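Local coordinates for methyltransferase domain-containing protein (Serratia marcescens, PDB 7CLU), which probably transfers a methyl group from S-adenosyl-L-methionine to a hydroxyl oxygen in the prodigiosin synthetic pathway, working as a dimeric O-methyltransferase, at residues G108-K111 / T112-N116; T276-N279 / E280-G284; L291-N294 / M295-S298. One frame throughout, in Å; residues are numbered along the deposited sequence.

Contact 1: G108-K111 / T112-N116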
ATOM      1  N   GLY A 108      -5.703   0.250   8.156  1.00 22.09           N
ATOM      2  CA  GLY A 108      -7.094   0.340   7.755  1.00 28.49           C
ATOM      3  C   GLY A 108      -7.854   1.357   8.581  1.00 27.43           C
ATOM      4  O   GLY A 108      -8.781   1.995   8.086  1.00 28.11           O
ATOM      5  N   GLU A 109      -7.428   1.568   9.825  1.00 26.96           N
ATOM      6  CA  GLU A 109      -8.072   2.498  10.746  1.00 30.95           C
ATOM      7  C   GLU A 109      -7.219   3.743  10.999  1.00 31.10           C
ATOM      8  O   GLU A 109      -7.281   4.335  12.082  1.00 25.66           O
ATOM      9  CB  GLU A 109      -8.399   1.782  12.060  1.00 27.91           C
ATOM     10  CG  GLU A 109      -9.314   0.567  11.893  1.00 27.19           C
ATOM     11  CD  GLU A 109     -10.713   0.954  11.420  1.00 33.54           C
ATOM     12  OE1 GLU A 109     -11.345   1.801  12.077  1.00 29.87           O
ATOM     13  OE2 GLU A 109     -11.167   0.439  10.374  1.00 40.88           O
ATOM     14  N   LEU A 110      -6.411   4.144  10.007  1.00 25.00           N
ATOM     15  CA  LEU A 110      -5.621   5.365  10.146  1.00 28.57           C
ATOM     16  C   LEU A 110      -6.499   6.570  10.478  1.00 25.79           C
ATOM     17  O   LEU A 110      -6.106   7.426  11.285  1.00 23.32           O
ATOM     18  CB  LEU A 110      -4.820   5.633   8.871  1.00 25.06           C
ATOM     19  CG  LEU A 110      -4.040   6.963   8.864  1.00 23.99           C
ATOM     20  CD1 LEU A 110      -2.964   6.959   9.945  1.00 20.97           C
ATOM     21  CD2 LEU A 110      -3.430   7.243   7.491  1.00 23.87           C
ATOM     22  N   LYS A 111      -7.673   6.673   9.834  1.00 26.21           N
ATOM     23  CA  LYS A 111      -8.540   7.826  10.053  1.00 26.24           C
ATOM     24  C   LYS A 111      -8.844   7.991  11.533  1.00 27.68           C
ATOM     25  O   LYS A 111      -8.761   9.098  12.075  1.00 28.16           O
ATOM     26  CB  LYS A 111      -9.836   7.676   9.249  1.00 29.61           C
ATOM     27  CG  LYS A 111     -11.005   8.558   9.745  1.00 36.35           C
ATOM     28  CD  LYS A 111     -12.262   8.346   8.901  1.00 40.06           C
ATOM     29  CE  LYS A 111     -13.537   8.573   9.712  1.00 49.26           C
ATOM     30  NZ  LYS A 111     -14.767   8.544   8.858  1.00 47.35           N
ATOM     31  N   THR A 112      -9.152   6.883  12.209  1.00 27.33           N
ATOM     32  CA  THR A 112      -9.502   6.957  13.623  1.00 28.08           C
ATOM     33  C   THR A 112      -8.269   7.206  14.485  1.00 29.31           C
ATOM     34  O   THR A 112      -8.367   7.860  15.536  1.00 29.17           O
ATOM     35  CB  THR A 112     -10.228   5.670  14.029  1.00 25.28           C
ATOM     36  OG1 THR A 112     -11.413   5.542  13.241  1.00 29.16           O
ATOM     37  CG2 THR A 112     -10.607   5.681  15.516  1.00 27.68           C
ATOM     38  N   ALA A 113      -7.102   6.706  14.056  1.00 24.27           N
ATOM     39  CA  ALA A 113      -5.868   6.970  14.795  1.00 22.51           C
ATOM     40  C   ALA A 113      -5.526   8.451  14.764  1.00 26.79           C
ATOM     41  O   ALA A 113      -5.020   9.002  15.747  1.00 25.76           O
ATOM     42  CB  ALA A 113      -4.704   6.146  14.225  1.00 25.51           C
ATOM     43  N   VAL A 114      -5.803   9.120  13.647  1.00 23.57           N
ATOM     44  CA  VAL A 114      -5.560  10.553  13.592  1.00 27.75           C
ATOM     45  C   VAL A 114      -6.628  11.292  14.383  1.00 30.11           C
ATOM     46  O   VAL A 114      -6.349  12.301  15.042  1.00 29.05           O
ATOM     47  CB  VAL A 114      -5.495  11.042  12.132  1.00 29.09           C
ATOM     48  CG1 VAL A 114      -5.307  12.556  12.092  1.00 29.40           C
ATOM     49  CG2 VAL A 114      -4.346  10.369  11.389  1.00 28.45           C
ATOM     50  N   ARG A 115      -7.864  10.799  14.324  1.00 27.90           N
ATOM     51  CA  ARG A 115      -8.943  11.429  15.065  1.00 33.99           C
ATOM     52  C   ARG A 115      -8.682  11.370  16.565  1.00 35.68           C
ATOM     53  O   ARG A 115      -8.983  12.327  17.287  1.00 34.94           O
ATOM     54  CB  ARG A 115     -10.271  10.764  14.701  1.00 36.38           C
ATOM     55  CG  ARG A 115     -11.468  11.267  15.491  1.00 43.05           C
ATOM     56  CD  ARG A 115     -12.185  12.357  14.727  1.00 45.78           C
ATOM     57  NE  ARG A 115     -12.879  11.829  13.558  1.00 47.45           N
ATOM     58  CZ  ARG A 115     -13.413  12.596  12.616  1.00 50.16           C
ATOM     59  NH1 ARG A 115     -13.323  13.917  12.717  1.00 48.38           N
ATOM     60  NH2 ARG A 115     -14.028  12.047  11.575  1.00 51.26           N
ATOM     61  N   ASN A 116      -8.085  10.274  17.051  1.00 29.58           N
ATOM     62  CA  ASN A 116      -7.898  10.074  18.485  1.00 32.68           C
ATOM     63  C   ASN A 116      -6.460  10.214  18.960  1.00 35.26           C
ATOM     64  O   ASN A 116      -6.229  10.183  20.177  1.00 35.54           O
ATOM     65  CB  ASN A 116      -8.427   8.692  18.892  1.00 33.85           C
ATOM     66  CG  ASN A 116      -9.901   8.539  18.595  1.00 37.05           C
ATOM     67  OD1 ASN A 116     -10.641   9.513  18.619  1.00 40.44           O
ATOM     68  ND2 ASN A 116     -10.334   7.320  18.311  1.00 37.99           N
TER
HETATM   69  O   HOH W   1     -10.971   4.345  10.955  1.00 38.11           O
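Glu109 O accepts the N-H of Ala113 at 3.1 Å, and two further i to i+4 bonds, from Val114 N to Leu110 O and from Arg115 N to Lys111 O, continue the pattern that defines the short helix 110-116. Glu109 is its N-cap residue, although its carboxylate turns to Thr112 by way of a solvent molecule. The two side chains run side by side with Glu109 OE1 and Thr112 OG1 3.9 Å apart, and one water spans them, donating to Glu109 OE1 at 2.8 Å and lying 2.6 Å from Thr112 OG1. The bend of the Glu109 chain at chi2 (-66°) brings its carboxylate alongside the threonine.

One residue further along, Leu110 CD1 meets Val114 CG2, a turn away, at 4.0 Å, their side chains crossing at a slant. This methyl branch of Val114, CG2, also rests 3.4 Å from Leu110 O. Lys111 and Arg115 lie alongside each other on another flank of the helix. Contact there is made by Lys111 CE, 4.0 Å from Arg115 NH2 and oblique to the guanidinium; the like charges, with Lys111 NZ 4.5 Å from Arg115 NH2, would be expected to repel somewhat.

Leu110 and Val114 both pack on helix 286-298 and on the second subunit, where they meet Ala23 and Leu27 respectively. The arrangement is that of an amphipathic helix start, here at the dimer interface of an O-methyltransferase.

Contact 2: T276-N279 / E280-G284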
ATOM      1  N   THR A 276      16.488   8.290  12.458  1.00 25.94           N
ATOM      2  CA  THR A 276      16.181   8.770  11.106  1.00 26.26           C
ATOM      3  C   THR A 276      15.287   9.997  11.262  1.00 25.55           C
ATOM      4  O   THR A 276      14.060   9.893  11.166  1.00 27.61           O
ATOM      5  CB  THR A 276      15.477   7.711  10.251  1.00 29.68           C
ATOM      6  OG1 THR A 276      14.248   7.303  10.890  1.00 26.23           O
ATOM      7  CG2 THR A 276      16.382   6.503  10.031  1.00 29.58           C
ATOM      8  N   PRO A 277      15.860  11.173  11.489  1.00 30.32           N
ATOM      9  CA  PRO A 277      15.028  12.350  11.765  1.00 30.65           C
ATOM     10  C   PRO A 277      14.285  12.843  10.537  1.00 28.66           C
ATOM     11  O   PRO A 277      14.710  12.651   9.393  1.00 27.78           O
ATOM     12  CB  PRO A 277      16.038  13.402  12.240  1.00 27.42           C
ATOM     13  CG  PRO A 277      17.280  12.604  12.623  1.00 33.88           C
ATOM     14  CD  PRO A 277      17.294  11.426  11.718  1.00 28.76           C
ATOM     15  N   LEU A 278      13.167  13.509  10.797  1.00 29.72           N
ATOM     16  CA  LEU A 278      12.601  14.407   9.804  1.00 29.21           C
ATOM     17  C   LEU A 278      13.592  15.525   9.502  1.00 30.83           C
ATOM     18  O   LEU A 278      14.415  15.898  10.342  1.00 30.20           O
ATOM     19  CB  LEU A 278      11.291  14.997  10.314  1.00 28.66           C
ATOM     20  CG  LEU A 278      10.256  13.947  10.727  1.00 28.89           C
ATOM     21  CD1 LEU A 278       9.134  14.565  11.526  1.00 26.39           C
ATOM     22  CD2 LEU A 278       9.739  13.287   9.480  1.00 28.06           C
ATOM     23  N   ASN A 279      13.481  16.093   8.308  1.00 25.63           N
ATOM     24  CA  ASN A 279      14.403  17.146   7.907  1.00 34.15           C
ATOM     25  C   ASN A 279      14.089  18.447   8.659  1.00 33.93           C
ATOM     26  O   ASN A 279      13.221  18.505   9.539  1.00 30.97           O
ATOM     27  CB  ASN A 279      14.369  17.338   6.387  1.00 29.74           C
ATOM     28  CG  ASN A 279      12.980  17.664   5.860  1.00 30.53           C
ATOM     29  OD1 ASN A 279      12.145  18.222   6.573  1.00 36.57           O
ATOM     30  ND2 ASN A 279      12.727  17.316   4.594  1.00 32.63           N
ATOM     31  N   GLU A 280      14.804  19.505   8.276  1.00 36.60           N
ATOM     32  CA  GLU A 280      14.847  20.738   9.062  1.00 39.69           C
ATOM     33  C   GLU A 280      13.480  21.411   9.170  1.00 40.23           C
ATOM     34  O   GLU A 280      13.112  21.910  10.241  1.00 39.80           O
ATOM     35  CB  GLU A 280      15.871  21.694   8.445  1.00 40.45           C
ATOM     36  CG  GLU A 280      16.011  23.024   9.171  1.00 49.76           C
ATOM     37  CD  GLU A 280      17.423  23.580   9.098  1.00 59.74           C
ATOM     38  OE1 GLU A 280      17.872  23.920   7.977  1.00 58.40           O
ATOM     39  OE2 GLU A 280      18.076  23.683  10.161  1.00 54.88           O
ATOM     40  N   ASP A 281      12.717  21.458   8.076  1.00 38.15           N
ATOM     41  CA  ASP A 281      11.378  22.037   8.096  1.00 35.33           C
ATOM     42  C   ASP A 281      10.281  20.983   8.228  1.00 32.45           C
ATOM     43  O   ASP A 281       9.113  21.279   7.940  1.00 35.90           O
ATOM     44  CB  ASP A 281      11.133  22.883   6.846  1.00 38.36           C
ATOM     45  CG  ASP A 281      11.065  22.051   5.572  1.00 40.47           C
ATOM     46  OD1 ASP A 281      11.588  20.910   5.552  1.00 36.67           O
ATOM     47  OD2 ASP A 281      10.498  22.558   4.576  1.00 41.66           O
ATOM     48  N   LYS A 282      10.631  19.771   8.658  1.00 33.74           N
ATOM     49  CA  LYS A 282       9.664  18.683   8.853  1.00 31.52           C
ATOM     50  C   LYS A 282       8.757  18.539   7.630  1.00 30.47           C
ATOM     51  O   LYS A 282       7.527  18.520   7.723  1.00 28.79           O
ATOM     52  CB  LYS A 282       8.862  18.894  10.144  1.00 32.04           C
ATOM     53  CG  LYS A 282       9.739  18.913  11.402  1.00 29.43           C
ATOM     54  CD  LYS A 282       8.982  19.323  12.691  1.00 29.03           C
ATOM     55  CE  LYS A 282       8.435  18.109  13.447  1.00 37.26           C
ATOM     56  NZ  LYS A 282       7.688  18.427  14.728  1.00 30.96           N
ATOM     57  N   SER A 283       9.398  18.457   6.461  1.00 32.88           N
ATOM     58  CA  SER A 283       8.727  18.255   5.182  1.00 32.46           C
ATOM     59  C   SER A 283       8.983  16.873   4.605  1.00 29.32           C
ATOM     60  O   SER A 283       8.502  16.568   3.505  1.00 29.24           O
ATOM     61  CB  SER A 283       9.181  19.312   4.165  1.00 30.74           C
ATOM     62  OG  SER A 283      10.542  19.125   3.823  1.00 33.24           O
ATOM     63  N   GLY A 284       9.728  16.043   5.314  1.00 29.08           N
ATOM     64  CA  GLY A 284      10.136  14.753   4.828  1.00 26.67           C
ATOM     65  C   GLY A 284      11.285  14.268   5.672  1.00 27.36           C
ATOM     66  O   GLY A 284      11.504  14.778   6.776  1.00 27.53           O
TER
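Ser283 OG is held by two side chains: it accepts from Asn279 ND2 at 2.9 Å, tilted out of the amide plane, and donates to Asp281 OD1 at 2.7 Å, meeting the carboxylate on its syn side. The other end of the same amide, Asn279 OD1, receives the backbone N-H of Ser283 at 2.8 Å, on a lone pair in the carbonyl plane and with an N-H...O angle of 165°. Two bonds to one residue thus restrict rotation of the Asn279 amide. Its CG sits between the backbone N and the carbonyl carbon (chi1 57°), which folds the amide back over the turn that follows.

Asp281 OD1 also comes within 2.9 Å of Asn279 OD1; since both are acceptors, the approach is not a bond and may be electrostatically costly.

The backbone closes in two places. Lys282 N reaches Asn279 O at 3.0 Å, completing a type I beta turn from Asn279 to Lys282, with the donor above the carbonyl plane. Asn279 N bonds to Gly284 O at 2.8 Å and ties Asn279 to Gly284 across the turn. Leu278 CD1 touches Lys282 CE at 4.1 Å, while the lysine's NZ forms a salt bridge with Glu309.

This compact loop links strand 270-275 to helix 286-298; Leu278 packs on Thr288 of that helix, and Lys282 reaches helix 307-316 through Glu309.

Contact 3: L291-N294 / M295-S298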
ATOM      1  N   LEU A 291       6.634   6.652   8.221  1.00 24.21           N
ATOM      2  CA  LEU A 291       6.995   5.845   9.373  1.00 23.35           C
ATOM      3  C   LEU A 291       6.408   6.436  10.650  1.00 22.28           C
ATOM      4  O   LEU A 291       6.011   5.697  11.557  1.00 23.55           O
ATOM      5  CB  LEU A 291       8.513   5.723   9.490  1.00 25.56           C
ATOM      6  CG  LEU A 291       8.889   4.625  10.486  1.00 30.74           C
ATOM      7  CD1 LEU A 291       8.305   3.295  10.002  1.00 29.20           C
ATOM      8  CD2 LEU A 291      10.408   4.539  10.736  1.00 29.87           C
ATOM      9  N   SER A 292       6.339   7.769  10.726  1.00 22.44           N
ATOM     10  CA  SER A 292       5.700   8.431  11.859  1.00 23.32           C
ATOM     11  C   SER A 292       4.248   7.996  12.002  1.00 26.22           C
ATOM     12  O   SER A 292       3.785   7.685  13.110  1.00 22.09           O
ATOM     13  CB  SER A 292       5.796   9.947  11.689  1.00 25.05           C
ATOM     14  OG  SER A 292       5.668  10.615  12.926  1.00 22.60           O
ATOM     15  N   LEU A 293       3.509   7.973  10.882  1.00 22.05           N
ATOM     16  CA  LEU A 293       2.128   7.506  10.914  1.00 22.53           C
ATOM     17  C   LEU A 293       2.050   6.036  11.320  1.00 22.04           C
ATOM     18  O   LEU A 293       1.111   5.624  12.011  1.00 26.29           O
ATOM     19  CB  LEU A 293       1.479   7.717   9.544  1.00 23.45           C
ATOM     20  CG  LEU A 293       1.081   9.143   9.153  1.00 26.97           C
ATOM     21  CD1 LEU A 293       0.432   9.182   7.748  1.00 19.69           C
ATOM     22  CD2 LEU A 293       0.116   9.723  10.198  1.00 25.35           C
ATOM     23  N   ASN A 294       3.023   5.225  10.882  1.00 22.75           N
ATOM     24  CA  ASN A 294       3.074   3.832  11.315  1.00 22.54           C
ATOM     25  C   ASN A 294       3.259   3.742  12.828  1.00 24.19           C
ATOM     26  O   ASN A 294       2.668   2.876  13.478  1.00 21.22           O
ATOM     27  CB  ASN A 294       4.189   3.082  10.586  1.00 22.00           C
ATOM     28  CG  ASN A 294       4.147   1.578  10.837  1.00 25.35           C
ATOM     29  OD1 ASN A 294       3.248   0.899  10.369  1.00 26.28           O
ATOM     30  ND2 ASN A 294       5.138   1.053  11.560  1.00 24.76           N
ATOM     31  N   MET A 295       4.059   4.638  13.403  1.00 21.70           N
ATOM     32  CA  MET A 295       4.195   4.658  14.855  1.00 23.67           C
ATOM     33  C   MET A 295       2.882   5.050  15.520  1.00 23.36           C
ATOM     34  O   MET A 295       2.537   4.524  16.585  1.00 26.88           O
ATOM     35  CB  MET A 295       5.303   5.623  15.267  1.00 23.80           C
ATOM     36  CG  MET A 295       6.608   5.386  14.586  1.00 28.95           C
ATOM     37  SD  MET A 295       6.967   3.632  14.421  0.63 35.01           S
ATOM     38  CE  MET A 295       7.335   3.274  16.094  1.00 24.78           C
ATOM     39  N   LEU A 296       2.144   5.976  14.898  1.00 20.89           N
ATOM     40  CA  LEU A 296       0.872   6.426  15.443  1.00 23.52           C
ATOM     41  C   LEU A 296      -0.119   5.275  15.555  1.00 26.40           C
ATOM     42  O   LEU A 296      -0.759   5.095  16.601  1.00 21.94           O
ATOM     43  CB  LEU A 296       0.303   7.544  14.563  1.00 28.54           C
ATOM     44  CG  LEU A 296      -1.158   7.924  14.772  1.00 27.03           C
ATOM     45  CD1 LEU A 296      -1.325   8.534  16.170  1.00 24.46           C
ATOM     46  CD2 LEU A 296      -1.611   8.913  13.693  1.00 26.46           C
ATOM     47  N   VAL A 297      -0.265   4.483  14.482  1.00 25.87           N
ATOM     48  CA  VAL A 297      -1.327   3.483  14.465  1.00 26.23           C
ATOM     49  C   VAL A 297      -0.968   2.252  15.276  1.00 29.03           C
ATOM     50  O   VAL A 297      -1.876   1.515  15.698  1.00 29.86           O
ATOM     51  CB  VAL A 297      -1.695   3.032  13.038  1.00 26.21           C
ATOM     52  CG1 VAL A 297      -2.224   4.214  12.212  1.00 21.59           C
ATOM     53  CG2 VAL A 297      -0.519   2.367  12.363  1.00 24.89           C
ATOM     54  N   SER A 298       0.319   2.027  15.541  1.00 26.42           N
ATOM     55  CA  SER A 298       0.790   0.749  16.061  1.00 26.46           C
ATOM     56  C   SER A 298       1.366   0.805  17.467  1.00 29.91           C
ATOM     57  O   SER A 298       1.352  -0.216  18.151  1.00 28.46           O
ATOM     58  CB  SER A 298       1.857   0.155  15.127  1.00 25.75           C
ATOM     59  OG  SER A 298       3.065   0.914  15.144  1.00 28.60           O
TER
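Leu291 O accepts Met295 N at 2.9 Å, the first of three sound backbone bonds that run from residue i+4 to residue i; Leu296 N to Ser292 O and Val297 N to Leu293 O follow. In each the donor is tilted by about 20° from the carbonyl plane. The pattern weakens at Ser298, whose N-H meets Asn294 O at 3.2 Å in a weak, bent bond.

A side-chain bond reinforces this last turn. Ser298 OG donates to Asn294 O at 2.6 Å, also tilted from the carbonyl plane. With chi1 at 69°, the serine hydroxyl lies between its own backbone N and carbonyl carbon, which places it over the preceding turn, within bonding distance of Asn294 O. Asn294 O thus takes a short bond from the hydroxyl and a weak one from the N-H of Ser298. The Asn294 side-chain oxygen OD1 is satisfied by Trp107 NE1, while Ser292 OG bonds to Gln56 of the second subunit and to Glu304 N.

Close packing against the backbone involves Met295: chi1 of -53° sets its CG beside the backbone N, 3.1 Å from Leu291 O. Among the apolar contacts, the bend at chi2 carries Met295 SD to 4.5 Å from Leu291 CG. Leu293 and Leu296 point the same way, with Leu293 CD2 4.0 Å from Leu296 CD2.

Val297 and Leu296 pack on helix 110-116, and Leu293 on Trp107 of helix 93-107. Such a buried helix is consistent with the wall of an O-methyltransferase active site: the Leu291 side chain lies about 4 Å from that of His247, the predicted proton acceptor.

How the contacts relate
The three contacts follow in series along the chain, none nested in or crossing another. Contact 1 forms the short helix 110-116, just after helix 93-107. Contact 2 closes the loop that leaves strand 270-275, and contact 3 occupies the last eight residues of helix 286-298, into which that loop leads. Contacts 1 and 3 touch, with Leu110 CD1 3.6 Å from Val297 CG1 and Val114 CG2 3.9 Å from Leu296 CD2, so distant parts of the sequence meet. Contact 2 comes within about 5 Å of contact 3 at nearest atoms but does not touch it. All three reach the second subunit, tying the catalytic domain to the dimer interface.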